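Glutathione S-transferase (Natrialba magadii ATCC 43099, PDB 6GZF) is a Xi-class glutathione transferase of a haloalkaliphilic archaeon, probably transferring or removing glutathione through a nucleophilic cysteine. Local coordinates at residues M8-G14 with D127-T133; D109-D113 with W138-D143; Y274-Q280 with F318-R324. All blocks are in the same frame, centred on the assembly; numbering follows the deposited sequence.

Contact 1 of 3, residues M8-G14 with D127-T133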
# COMPACT_ATOMS: atom_id res chain seq x y z
N MET A 8 19.56 -3.46 5.62
CA MET A 8 20.02 -3.32 7.00
C MET A 8 21.43 -3.86 7.16
O MET A 8 21.78 -4.90 6.61
CB MET A 8 19.07 -4.02 7.97
CG MET A 8 19.32 -3.64 9.42
SD MET A 8 17.82 -3.31 10.36
CE MET A 8 18.52 -2.77 11.92
N ASN A 9 22.24 -3.14 7.93
CA ASN A 9 23.64 -3.49 8.10
C ASN A 9 23.92 -4.19 9.42
O ASN A 9 22.99 -4.55 10.16
CB ASN A 9 24.51 -2.25 7.97
CG ASN A 9 24.26 -1.50 6.68
OD1 ASN A 9 24.26 -2.09 5.60
ND2 ASN A 9 24.04 -0.19 6.78
N MET A 10 25.20 -4.38 9.73
CA MET A 10 25.59 -5.27 10.81
C MET A 10 26.93 -4.90 11.43
O MET A 10 27.76 -4.23 10.81
CB MET A 10 25.63 -6.71 10.29
CG MET A 10 26.10 -6.81 8.85
SD MET A 10 25.73 -8.39 8.08
CE MET A 10 23.97 -8.23 7.77
N LEU A 11 27.13 -5.34 12.66
CA LEU A 11 28.42 -5.26 13.32
C LEU A 11 28.98 -6.67 13.44
O LEU A 11 28.34 -7.55 14.02
CB LEU A 11 28.28 -4.60 14.70
CG LEU A 11 29.38 -3.66 15.19
CD1 LEU A 11 29.66 -2.57 14.17
CD2 LEU A 11 28.99 -3.05 16.52
N VAL A 12 30.17 -6.90 12.89
CA VAL A 12 30.76 -8.24 12.90
C VAL A 12 32.13 -8.23 13.57
O VAL A 12 33.08 -7.66 13.03
CB VAL A 12 30.89 -8.82 11.48
CG1 VAL A 12 31.55 -10.19 11.52
CG2 VAL A 12 29.53 -8.89 10.81
N ASP A 13 32.23 -8.88 14.73
CA ASP A 13 33.44 -8.89 15.53
C ASP A 13 33.93 -7.47 15.80
O ASP A 13 35.13 -7.20 15.78
CB ASP A 13 34.54 -9.72 14.86
CG ASP A 13 34.21 -11.20 14.80
OD1 ASP A 13 33.40 -11.66 15.63
OD2 ASP A 13 34.76 -11.90 13.92
N GLY A 14 32.99 -6.57 16.05
CA GLY A 14 33.31 -5.18 16.34
C GLY A 14 33.56 -4.35 15.10
O GLY A 14 34.10 -3.25 15.18
N ASP A 127 33.94 -6.48 20.62
CA ASP A 127 34.04 -7.56 19.64
C ASP A 127 32.66 -8.12 19.29
O ASP A 127 32.55 -9.24 18.78
CB ASP A 127 34.95 -8.67 20.17
CG ASP A 127 35.40 -9.64 19.08
OD1 ASP A 127 35.82 -9.16 18.00
OD2 ASP A 127 35.33 -10.86 19.31
N VAL A 128 31.62 -7.34 19.55
CA VAL A 128 30.25 -7.82 19.41
C VAL A 128 29.87 -8.09 17.95
O VAL A 128 30.31 -7.40 17.03
CB VAL A 128 29.24 -6.82 20.03
CG1 VAL A 128 29.16 -5.54 19.20
CG2 VAL A 128 27.87 -7.45 20.18
N THR A 129 29.07 -9.14 17.75
CA THR A 129 28.48 -9.42 16.45
C THR A 129 26.96 -9.39 16.57
O THR A 129 26.35 -10.33 17.08
CB THR A 129 28.94 -10.79 15.90
OG1 THR A 129 30.35 -10.77 15.67
CG2 THR A 129 28.23 -11.10 14.58
N CYS A 130 26.35 -8.30 16.11
CA CYS A 130 24.92 -8.09 16.31
C CYS A 130 24.33 -7.08 15.34
O CYS A 130 25.01 -6.59 14.44
CB CYS A 130 24.66 -7.62 17.74
SG CYS A 130 25.34 -5.99 18.10
N ARG A 131 23.05 -6.79 15.53
CA ARG A 131 22.38 -5.71 14.82
C ARG A 131 22.33 -4.48 15.72
O ARG A 131 22.04 -4.58 16.91
CB ARG A 131 20.97 -6.12 14.40
CG ARG A 131 20.90 -7.34 13.50
CD ARG A 131 20.97 -6.96 12.02
NE ARG A 131 20.59 -8.08 11.16
CZ ARG A 131 20.72 -8.08 9.84
NH1 ARG A 131 21.23 -7.02 9.22
NH2 ARG A 131 20.35 -9.14 9.13
N VAL A 132 22.61 -3.31 15.15
CA VAL A 132 22.52 -2.06 15.89
C VAL A 132 21.08 -1.56 15.84
O VAL A 132 20.67 -0.95 14.85
CB VAL A 132 23.48 -0.99 15.35
CG1 VAL A 132 23.38 0.29 16.17
CG2 VAL A 132 24.90 -1.51 15.34
N THR A 133 20.32 -1.81 16.90
CA THR A 133 18.89 -1.50 16.94
C THR A 133 18.49 -0.73 18.20
O THR A 133 19.29 -0.56 19.12
CB THR A 133 18.04 -2.78 16.88
OG1 THR A 133 18.34 -3.61 18.01
CG2 THR A 133 18.31 -3.56 15.60
O HOH W 1 22.12 -2.56 11.88
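Arg131 presents an edge of its guanidinium to the chain at 8-14: the carbonyl oxygens of Met8 and Asn9 both lie near its plane, beside NH1. The bond from Arg131 NH1 to Asn9 O is 3.2 Å long and meets that oxygen from above the carbonyl plane, whereas the one to Met8 O is weak. CE of Met10 comes in obliquely, and on the guanidinium's other terminal nitrogen, NH2, a salt bridge to Glu31 takes hold. Arg131 starts out pointing away from segment 8-14; a bend at chi2 (-90°) folds the chain back beside Met10. At the far end the carboxylates of Asp13 and Asp127 lie side by side, pointing the same way with planes 22° apart and their OD1 atoms 4.2 Å from each other.

Between these ends the backbones run antiparallel. Leu11 and Cys130 form a hydrogen-bonded pair, Leu11 N to Cys130 O and Cys130 N to Leu11 O each measuring 3.0 Å. Thr129 then substitutes its side chain for a backbone acceptor: OG1 takes the N-H of Asp13 at 2.8 Å. Gly14 N closes the run on Val128 O. Leu11 CD2 packs 3.7 Å from Val128 CG1, the two side chains crossing at about a right angle; Val122 of helix 117-124 and Trp16 of strand 15-17 also touch Leu11. A water donates to Asn9 O and accepts a weak bond from Val132 N.

Chemically, the two ends differ. Gripped by Asn9 O and Glu31, the Arg131 guanidinium should have little freedom to turn, which would steady a stretch predicted to bind glutathione through Arg131, Val132 and Thr133. The two aspartates, both at the surface, would probably repel each other if both are charged, with solvent able to weaken the effect.

Contact 2 of 3, residues D109-D113 with W138-D143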
# COMPACT_ATOMS: atom_id res chain seq x y z
N ASP A 109 23.41 12.25 21.72
CA ASP A 109 23.77 11.20 22.66
C ASP A 109 24.21 11.83 23.98
O ASP A 109 25.33 12.33 24.09
CB ASP A 109 24.88 10.31 22.09
CG ASP A 109 25.48 9.38 23.12
OD1 ASP A 109 24.73 8.88 23.99
OD2 ASP A 109 26.71 9.14 23.07
N HIS A 110 23.33 11.81 24.96
CA HIS A 110 23.58 12.48 26.24
C HIS A 110 24.76 11.89 27.01
O HIS A 110 25.32 12.55 27.88
CB HIS A 110 22.32 12.42 27.12
CG HIS A 110 21.17 13.22 26.59
ND1 HIS A 110 20.34 12.77 25.59
CD2 HIS A 110 20.72 14.45 26.93
CE1 HIS A 110 19.42 13.68 25.34
NE2 HIS A 110 19.63 14.71 26.13
N VAL A 111 25.13 10.66 26.68
CA VAL A 111 26.17 9.97 27.43
C VAL A 111 27.58 10.24 26.89
O VAL A 111 28.42 10.79 27.59
CB VAL A 111 25.93 8.45 27.46
CG1 VAL A 111 27.05 7.75 28.21
CG2 VAL A 111 24.59 8.15 28.11
N HIS A 112 27.83 9.86 25.64
CA HIS A 112 29.17 9.99 25.07
C HIS A 112 29.22 10.88 23.83
O HIS A 112 30.28 11.01 23.22
CB HIS A 112 29.73 8.61 24.73
CG HIS A 112 30.02 7.76 25.93
ND1 HIS A 112 30.88 8.17 26.94
CD2 HIS A 112 29.57 6.54 26.29
CE1 HIS A 112 30.94 7.23 27.86
NE2 HIS A 112 30.16 6.23 27.50
N ASP A 113 28.09 11.48 23.49
CA ASP A 113 28.00 12.39 22.34
C ASP A 113 28.51 11.73 21.06
O ASP A 113 29.37 12.28 20.37
CB ASP A 113 28.76 13.69 22.62
CG ASP A 113 28.47 14.77 21.60
OD1 ASP A 113 27.39 14.73 20.98
OD2 ASP A 113 29.33 15.66 21.42
N TRP A 138 20.85 1.87 28.84
CA TRP A 138 22.27 2.09 29.12
C TRP A 138 22.53 2.43 30.58
O TRP A 138 21.83 3.26 31.17
CB TRP A 138 22.81 3.20 28.22
CG TRP A 138 24.30 3.37 28.29
CD1 TRP A 138 24.99 4.08 29.23
CD2 TRP A 138 25.27 2.83 27.39
NE1 TRP A 138 26.34 4.01 28.97
CE2 TRP A 138 26.54 3.24 27.85
CE3 TRP A 138 25.19 2.02 26.25
CZ2 TRP A 138 27.71 2.89 27.19
CZ3 TRP A 138 26.36 1.67 25.61
CH2 TRP A 138 27.61 2.10 26.08
N ASP A 139 23.54 1.79 31.17
CA ASP A 139 23.96 2.10 32.53
C ASP A 139 25.14 3.07 32.51
O ASP A 139 26.16 2.81 31.87
CB ASP A 139 24.35 0.82 33.28
CG ASP A 139 24.83 1.09 34.69
OD1 ASP A 139 24.29 2.02 35.33
OD2 ASP A 139 25.74 0.38 35.15
N THR A 140 25.00 4.18 33.21
CA THR A 140 26.03 5.21 33.22
C THR A 140 27.13 4.92 34.24
O THR A 140 28.20 5.54 34.21
CB THR A 140 25.44 6.60 33.52
OG1 THR A 140 24.60 6.52 34.68
CG2 THR A 140 24.62 7.09 32.34
N GLU A 141 26.89 3.96 35.13
CA GLU A 141 27.86 3.62 36.15
C GLU A 141 28.88 2.61 35.64
O GLU A 141 30.09 2.83 35.74
CB GLU A 141 27.17 3.07 37.40
CG GLU A 141 28.09 2.92 38.60
CD GLU A 141 27.93 4.04 39.61
OE1 GLU A 141 26.78 4.37 39.96
OE2 GLU A 141 28.96 4.61 40.04
N GLU A 142 28.40 1.51 35.07
CA GLU A 142 29.28 0.50 34.50
C GLU A 142 29.65 0.85 33.06
O GLU A 142 30.52 0.21 32.46
CB GLU A 142 28.62 -0.89 34.54
CG GLU A 142 29.08 -1.76 35.69
CD GLU A 142 28.78 -3.23 35.46
OE1 GLU A 142 28.98 -3.71 34.33
OE2 GLU A 142 28.34 -3.90 36.42
N ASP A 143 28.99 1.88 32.53
CA ASP A 143 29.25 2.37 31.17
C ASP A 143 29.12 1.26 30.13
O ASP A 143 30.07 0.95 29.41
CB ASP A 143 30.64 3.01 31.10
CG ASP A 143 30.83 3.85 29.85
OD1 ASP A 143 29.85 4.50 29.42
OD2 ASP A 143 31.95 3.86 29.30
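His112 and Asp143 meet from opposite directions and join in the one hydrogen bond between the segments. NE2 of His112 donates to Asp143 OD1 over 2.6 Å, with an N-H...O angle of 154°. The oxygen lies in the imidazole plane and uses its syn lone pair, although ring and carboxylate are turned 67° apart. Trp138 completes the first shell. Its CZ2 sits at the edge of the imidazole, 4.2 Å from His112 NE2, while Asp143 OD1 lies in the plane of the indole at that ring's edge. Val111 fills in behind: CG1, anti to the backbone N (chi1 178°), comes within 3.9 Å of Trp138 NE1 and also lies over one face of the His112 ring, offset toward its rim.

The second shell sets both loops. Asp109 folds the first one, its OD1 accepting from Val111 N in an Asx turn and its OD2 taking His112 N at 2.9 Å; Tyr59 OH holds the same carboxylate from the neighbouring strand. Asp139 does likewise for the second loop, where OD2 receives Glu142 N at 2.9 Å and Arg55 pairs with OD1. Arg123 adds a long, weak ion pair to Asp143. A leucine in place of His112 would probably leave Asp143 OD1 without its donor and the carboxylate freer to turn.

Residues 140-143 make the turn of the hairpin that links strand 136-139 to strand 144-147. The loop leading into helix 117-124 supplies residues 109-113. The hairpin is part of the four-stranded mixed sheet of the thioredoxin-like N-terminal domain, to which this contact fastens the loop before that helix.

Contact 3 of 3, residues Y274-Q280 with F318-R324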
# COMPACT_ATOMS: atom_id res chain seq x y z
N TYR A 274 -10.74 0.69 20.42
CA TYR A 274 -9.72 0.23 21.36
C TYR A 274 -8.44 1.05 21.20
O TYR A 274 -7.83 1.47 22.18
CB TYR A 274 -9.44 -1.26 21.14
CG TYR A 274 -8.25 -1.82 21.88
CD1 TYR A 274 -8.33 -2.14 23.23
CD2 TYR A 274 -7.05 -2.05 21.21
CE1 TYR A 274 -7.24 -2.67 23.90
CE2 TYR A 274 -5.96 -2.58 21.88
CZ TYR A 274 -6.06 -2.88 23.22
OH TYR A 274 -4.97 -3.40 23.88
N LEU A 275 -8.04 1.27 19.95
CA LEU A 275 -6.86 2.06 19.64
C LEU A 275 -7.04 3.52 20.05
O LEU A 275 -6.11 4.16 20.53
CB LEU A 275 -6.53 1.96 18.15
CG LEU A 275 -5.36 2.80 17.63
CD1 LEU A 275 -4.07 2.43 18.35
CD2 LEU A 275 -5.20 2.62 16.13
N ARG A 276 -8.25 4.03 19.84
CA ARG A 276 -8.58 5.39 20.27
C ARG A 276 -8.60 5.48 21.79
O ARG A 276 -8.24 6.51 22.36
CB ARG A 276 -9.93 5.83 19.69
CG ARG A 276 -9.84 6.36 18.26
CD ARG A 276 -11.20 6.80 17.74
NE ARG A 276 -12.05 5.66 17.38
CZ ARG A 276 -13.29 5.49 17.81
NH1 ARG A 276 -13.84 6.38 18.63
NH2 ARG A 276 -13.99 4.43 17.43
N ASP A 277 -9.03 4.40 22.44
CA ASP A 277 -9.08 4.36 23.90
C ASP A 277 -7.67 4.37 24.49
O ASP A 277 -7.45 4.93 25.57
CB ASP A 277 -9.85 3.12 24.37
CG ASP A 277 -10.19 3.18 25.84
OD1 ASP A 277 -10.09 4.27 26.44
OD2 ASP A 277 -10.57 2.13 26.40
N LEU A 278 -6.73 3.76 23.79
CA LEU A 278 -5.34 3.72 24.25
C LEU A 278 -4.61 5.03 23.96
O LEU A 278 -3.88 5.54 24.81
CB LEU A 278 -4.59 2.56 23.59
CG LEU A 278 -5.11 1.15 23.86
CD1 LEU A 278 -4.20 0.12 23.23
CD2 LEU A 278 -5.25 0.91 25.35
N TYR A 279 -4.82 5.56 22.76
CA TYR A 279 -4.19 6.80 22.34
C TYR A 279 -4.54 7.95 23.28
O TYR A 279 -3.72 8.84 23.53
CB TYR A 279 -4.62 7.14 20.90
CG TYR A 279 -3.92 8.35 20.30
CD1 TYR A 279 -4.40 9.64 20.52
CD2 TYR A 279 -2.81 8.20 19.48
CE1 TYR A 279 -3.78 10.74 19.96
CE2 TYR A 279 -2.18 9.30 18.92
CZ TYR A 279 -2.67 10.56 19.16
OH TYR A 279 -2.05 11.65 18.60
N GLN A 280 -5.76 7.93 23.80
CA GLN A 280 -6.27 9.01 24.63
C GLN A 280 -5.99 8.80 26.12
O GLN A 280 -6.31 9.65 26.94
CB GLN A 280 -7.77 9.19 24.40
CG GLN A 280 -8.12 9.58 22.97
CD GLN A 280 -9.60 9.49 22.69
OE1 GLN A 280 -10.42 9.40 23.61
NE2 GLN A 280 -9.96 9.50 21.41
N PHE A 318 -7.75 10.14 15.88
CA PHE A 318 -7.45 9.40 17.10
C PHE A 318 -8.21 9.99 18.29
O PHE A 318 -8.54 9.28 19.24
CB PHE A 318 -5.95 9.42 17.39
CG PHE A 318 -5.14 8.54 16.48
CD1 PHE A 318 -5.28 7.17 16.51
CD2 PHE A 318 -4.23 9.10 15.60
CE1 PHE A 318 -4.53 6.36 15.68
CE2 PHE A 318 -3.48 8.29 14.76
CZ PHE A 318 -3.63 6.92 14.80
N GLU A 319 -8.48 11.29 18.22
CA GLU A 319 -9.14 11.99 19.32
C GLU A 319 -10.66 11.88 19.25
O GLU A 319 -11.37 12.55 19.99
CB GLU A 319 -8.72 13.47 19.32
CG GLU A 319 -7.22 13.69 19.29
CD GLU A 319 -6.57 13.59 20.66
OE1 GLU A 319 -7.20 13.04 21.59
OE2 GLU A 319 -5.43 14.07 20.81
N ALA A 320 -11.15 11.04 18.34
CA ALA A 320 -12.59 10.80 18.23
C ALA A 320 -13.09 10.00 19.43
O ALA A 320 -12.44 9.04 19.85
CB ALA A 320 -12.91 10.07 16.93
N PRO A 321 -14.25 10.40 19.98
CA PRO A 321 -14.84 9.79 21.17
C PRO A 321 -15.11 8.29 21.03
O PRO A 321 -15.41 7.81 19.94
CB PRO A 321 -16.16 10.55 21.34
CG PRO A 321 -15.91 11.86 20.69
CD PRO A 321 -15.03 11.56 19.51
N HIS A 322 -14.99 7.57 22.14
CA HIS A 322 -15.34 6.16 22.19
C HIS A 322 -16.37 5.93 23.29
O HIS A 322 -16.83 6.88 23.92
CB HIS A 322 -14.09 5.30 22.43
CG HIS A 322 -13.37 5.62 23.70
ND1 HIS A 322 -13.79 5.19 24.94
CD2 HIS A 322 -12.24 6.34 23.92
CE1 HIS A 322 -12.96 5.63 25.86
NE2 HIS A 322 -12.01 6.33 25.27
N SER A 323 -16.72 4.67 23.52
CA SER A 323 -17.69 4.33 24.56
C SER A 323 -17.27 3.07 25.29
O SER A 323 -18.10 2.35 25.84
CB SER A 323 -19.09 4.16 23.97
OG SER A 323 -19.42 5.25 23.13
N ARG A 324 -15.97 2.80 25.30
CA ARG A 324 -15.45 1.57 25.89
C ARG A 324 -15.17 1.73 27.38
O ARG A 324 -14.66 0.82 28.02
CB ARG A 324 -14.18 1.13 25.16
CG ARG A 324 -14.42 0.80 23.69
CD ARG A 324 -13.16 0.31 23.01
NE ARG A 324 -12.70 -0.95 23.56
CZ ARG A 324 -13.14 -2.15 23.18
NH1 ARG A 324 -14.07 -2.24 22.24
NH2 ARG A 324 -12.66 -3.25 23.74
O HOH W 2 -10.51 -0.25 24.90
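Tyr279 swings its ring out opposite its own backbone N (chi1 -174°), and Phe318, with CG opposite the carbonyl carbon (chi1 -73°), lays its ring upon it. The result is an offset stack, centroids 4.6 Å apart and planes 12° from parallel. Phe318 CB rests over the middle of the tyrosine ring in a CH-pi contact, and Leu275 CD2 touches the edge of the Phe318 ring, 3.8 Å from CE1.

Gln280, extended beyond CG, carries its amide to two carbonyls. NE2 gives one bond in the carbonyl plane, on a lone pair, to Phe318 O at 2.6 Å, and another to Ala320 O at 3.0 Å. The latter oxygen is gripped twice, since Arg276 NH1 arrives at 3.2 Å from the opposite face of its plane. Further along, Asp277 CB lies over a face of the His322 ring, whose ND1 accepts from Arg324 N at 3.3 Å. A water joins Asp277 OD2 to Arg324 NE, while Arg229 forms a salt bridge with that carboxylate and Arg324 NH2 bonds to Leu225 O and Arg229 O.

Helix 271-279 belongs to the helical C-terminal domain of the glutathione transferase fold, and 318-324 comes from the tail that follows helix 290-299. Such a C-terminal extension, folded back on helix 271-279, is consistent with the enlarged C-terminal region of Xi-class enzymes.

Overall arrangement
Contacts 1 and 2, centres 19 Å apart, use the loops after and before helix 117-124 respectively, and their segments alternate along the chain. Contact 3 closes separately in the C-terminal part, on the other side of the chain's centre, about 40 Å from contact 1 and 37 Å from contact 2 between centres. Contact 1 is nearest the predicted active site: the Thr133 side chain lies about 7 Å from that of Cys64, the predicted nucleophile, and about 5 Å from that of Trp97, predicted to bind glutathione. Trp138 of contact 2 is about 10 Å from Val132 between side chains. The Leu275 side chain of contact 3 lies about 10 Å from that of Tyr254, predicted to lower the cysteine's pKa.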